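3-keto-5-aminohexanoate cleavage enzyme (Ralstonia eutropha, PDB 3C6C) probably cleaves 3-keto-5-aminohexanoate or a related beta-keto acid, using a divalent metal ion held in a TIM-barrel fold. Local coordinates at residues A62-H68 against I98-T103. Numbering follows the deposited sequence.
With NI (nickel (II) ion), chain B.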
loop_
_atom_site.group_PDB
_atom_site.type_symbol
_atom_site.label_atom_id
_atom_site.label_comp_id
_atom_site.label_asym_id
_atom_site.label_seq_id
_atom_site.Cartn_x
_atom_site.Cartn_y
_atom_site.Cartn_z
ATOM N N ALA A 62 -12.430 -29.339 6.891
ATOM C CA ALA A 62 -13.153 -28.204 6.285
ATOM C C ALA A 62 -14.339 -27.766 7.150
ATOM O O ALA A 62 -15.049 -28.584 7.733
ATOM C CB ALA A 62 -13.594 -28.506 4.852
ATOM N N SER A 63 -14.525 -26.455 7.190
ATOM C CA SER A 63 -15.591 -25.817 7.976
ATOM C C SER A 63 -16.914 -25.787 7.200
ATOM O O SER A 63 -17.995 -25.909 7.772
ATOM C CB SER A 63 -15.232 -24.367 8.339
ATOM O OG SER A 63 -13.851 -24.202 8.660
ATOM N N VAL A 64 -16.765 -25.557 5.904
ATOM C CA VAL A 64 -17.848 -25.302 4.967
ATOM C C VAL A 64 -17.572 -26.028 3.644
ATOM O O VAL A 64 -16.407 -26.122 3.209
ATOM C CB VAL A 64 -18.007 -23.748 4.680
ATOM C CG1 VAL A 64 -19.253 -23.461 3.820
ATOM C CG2 VAL A 64 -18.056 -22.909 5.999
ATOM N N ALA A 65 -18.640 -26.510 3.015
ATOM C CA ALA A 65 -18.610 -27.074 1.648
ATOM C C ALA A 65 -19.402 -26.181 0.699
ATOM O O ALA A 65 -20.593 -25.927 0.931
ATOM C CB ALA A 65 -19.179 -28.510 1.609
ATOM N N HIS A 66 -18.722 -25.728 -0.339
ATOM C CA HIS A 66 -19.345 -24.969 -1.433
ATOM C C HIS A 66 -19.664 -25.921 -2.580
ATOM O O HIS A 66 -18.803 -26.604 -3.130
ATOM C CB HIS A 66 -18.466 -23.799 -1.875
ATOM C CG HIS A 66 -19.017 -23.030 -3.035
ATOM N ND1 HIS A 66 -20.087 -22.163 -2.926
ATOM C CD2 HIS A 66 -18.688 -23.055 -4.349
ATOM C CE1 HIS A 66 -20.340 -21.633 -4.116
ATOM N NE2 HIS A 66 -19.502 -22.159 -4.995
ATOM N N ILE A 67 -20.952 -25.962 -2.902
ATOM C CA ILE A 67 -21.555 -26.987 -3.748
ATOM C C ILE A 67 -22.202 -26.437 -5.027
ATOM O O ILE A 67 -22.973 -25.465 -5.010
ATOM C CB ILE A 67 -22.654 -27.730 -2.925
ATOM C CG1 ILE A 67 -22.028 -28.519 -1.777
ATOM C CG2 ILE A 67 -23.550 -28.611 -3.821
ATOM C CD1 ILE A 67 -23.051 -28.793 -0.654
ATOM N N HIS A 68 -21.778 -27.048 -6.117
ATOM C CA HIS A 68 -22.444 -26.985 -7.423
ATOM C C HIS A 68 -22.916 -28.393 -7.727
ATOM O O HIS A 68 -22.477 -29.367 -7.125
ATOM C CB HIS A 68 -21.484 -26.622 -8.560
ATOM C CG HIS A 68 -21.038 -25.194 -8.582
ATOM N ND1 HIS A 68 -21.313 -24.347 -9.633
ATOM C CD2 HIS A 68 -20.284 -24.488 -7.713
ATOM C CE1 HIS A 68 -20.782 -23.164 -9.386
ATOM N NE2 HIS A 68 -20.154 -23.222 -8.225
ATOM N N ILE A 98 -21.045 -30.463 8.354
ATOM C CA ILE A 98 -20.326 -29.375 7.657
ATOM C C ILE A 98 -21.369 -28.310 7.261
ATOM O O ILE A 98 -22.522 -28.648 6.927
ATOM C CB ILE A 98 -19.512 -29.927 6.435
ATOM C CG1 ILE A 98 -18.569 -28.846 5.860
ATOM C CG2 ILE A 98 -20.452 -30.533 5.357
ATOM C CD1 ILE A 98 -17.428 -29.405 5.007
ATOM N N VAL A 99 -20.974 -27.043 7.317
ATOM C CA VAL A 99 -21.850 -25.927 6.899
ATOM C C VAL A 99 -21.963 -26.041 5.376
ATOM O O VAL A 99 -20.969 -26.261 4.701
ATOM C CB VAL A 99 -21.305 -24.533 7.323
ATOM C CG1 VAL A 99 -22.231 -23.391 6.830
ATOM C CG2 VAL A 99 -21.104 -24.484 8.848
ATOM N N LEU A 100 -23.194 -25.932 4.878
ATOM C CA LEU A 100 -23.453 -25.973 3.435
ATOM C C LEU A 100 -23.616 -24.580 2.833
ATOM O O LEU A 100 -24.340 -23.736 3.337
ATOM C CB LEU A 100 -24.695 -26.804 3.116
ATOM C CG LEU A 100 -24.736 -28.230 3.629
ATOM C CD1 LEU A 100 -26.039 -28.916 3.249
ATOM C CD2 LEU A 100 -23.507 -28.978 3.146
ATOM N N ASN A 101 -22.886 -24.392 1.744
ATOM C CA ASN A 101 -22.890 -23.159 0.925
ATOM C C ASN A 101 -23.210 -23.552 -0.522
ATOM O O ASN A 101 -22.385 -24.117 -1.251
ATOM C CB ASN A 101 -21.535 -22.433 1.077
ATOM C CG ASN A 101 -21.374 -21.216 0.141
ATOM O OD1 ASN A 101 -22.198 -20.960 -0.727
ATOM N ND2 ASN A 101 -20.267 -20.481 0.308
ATOM N N LEU A 102 -24.450 -23.317 -0.913
ATOM C CA LEU A 102 -24.870 -23.643 -2.271
ATOM C C LEU A 102 -24.640 -22.473 -3.206
ATOM O O LEU A 102 -24.911 -21.321 -2.882
ATOM C CB LEU A 102 -26.354 -24.039 -2.340
ATOM C CG LEU A 102 -26.804 -25.267 -1.550
ATOM C CD1 LEU A 102 -28.289 -25.588 -1.883
ATOM C CD2 LEU A 102 -25.850 -26.461 -1.676
ATOM N N THR A 103 -24.114 -22.793 -4.385
ATOM C CA THR A 103 -23.958 -21.772 -5.402
ATOM C C THR A 103 -25.330 -21.197 -5.772
ATOM O O THR A 103 -26.329 -21.912 -5.912
ATOM C CB THR A 103 -23.252 -22.281 -6.685
ATOM O OG1 THR A 103 -23.014 -21.158 -7.551
ATOM C CG2 THR A 103 -24.120 -23.334 -7.417
HETATM NI NI NI B . -18.944 -21.576 -7.105
HETATM O O HOH W 1 -20.482 -20.145 -7.107
HETATM O O HOH W 2 -18.510 -20.770 -9.093
HETATM O O HOH W 3 -17.779 -19.602 -6.408
#
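Five backbone hydrogen bonds join residues 63-67 to 99-103, which run parallel. Val-99 N donates to Ser-63 O, the longest of the five at 3.2 Å, and Asn-101 N to Ala-65 O; in return Val-99 O accepts from Ala-65 N and Asn-101 O from Ile-67 N. Ile-67 O in turn accepts from Thr-103 N at 3.0 Å. Asn-101 O also receives a CA-H...O contact from His-66 CA (3.2 Å). These are neighbouring strands of the TIM barrel: Val-64, His-66, Val-99 and Asn-101 turn to the interior, while Ala-65, Ile-67, Leu-100 and Leu-102 face the helical layer, where Leu-102 CD2 lies 3.7 Å from Ile-67 CB. With CG anti to the backbone N (chi1 177°), the His-66 ring reaches the nickel ion through NE2 at 2.3 Å. At the same ring's edge, ND1 gives a weak hydrogen bond to Asn-101 OD1 (3.3 Å), the amide plane standing 77° from the ring; OD1 is also bonded to Ser-145 OG, and ND2 weakly to Glu-184. This second shell would help fix the ring's rotation. His-68 NE2 binds the metal too, its ND1 being held by Asn-33, and Thr-103 CB packs over one ring face in a CH-pi contact. Glu-269 and three waters complete the nickel site, one water hydrogen-bonded to Thr-103 OG1 at 2.8 Å.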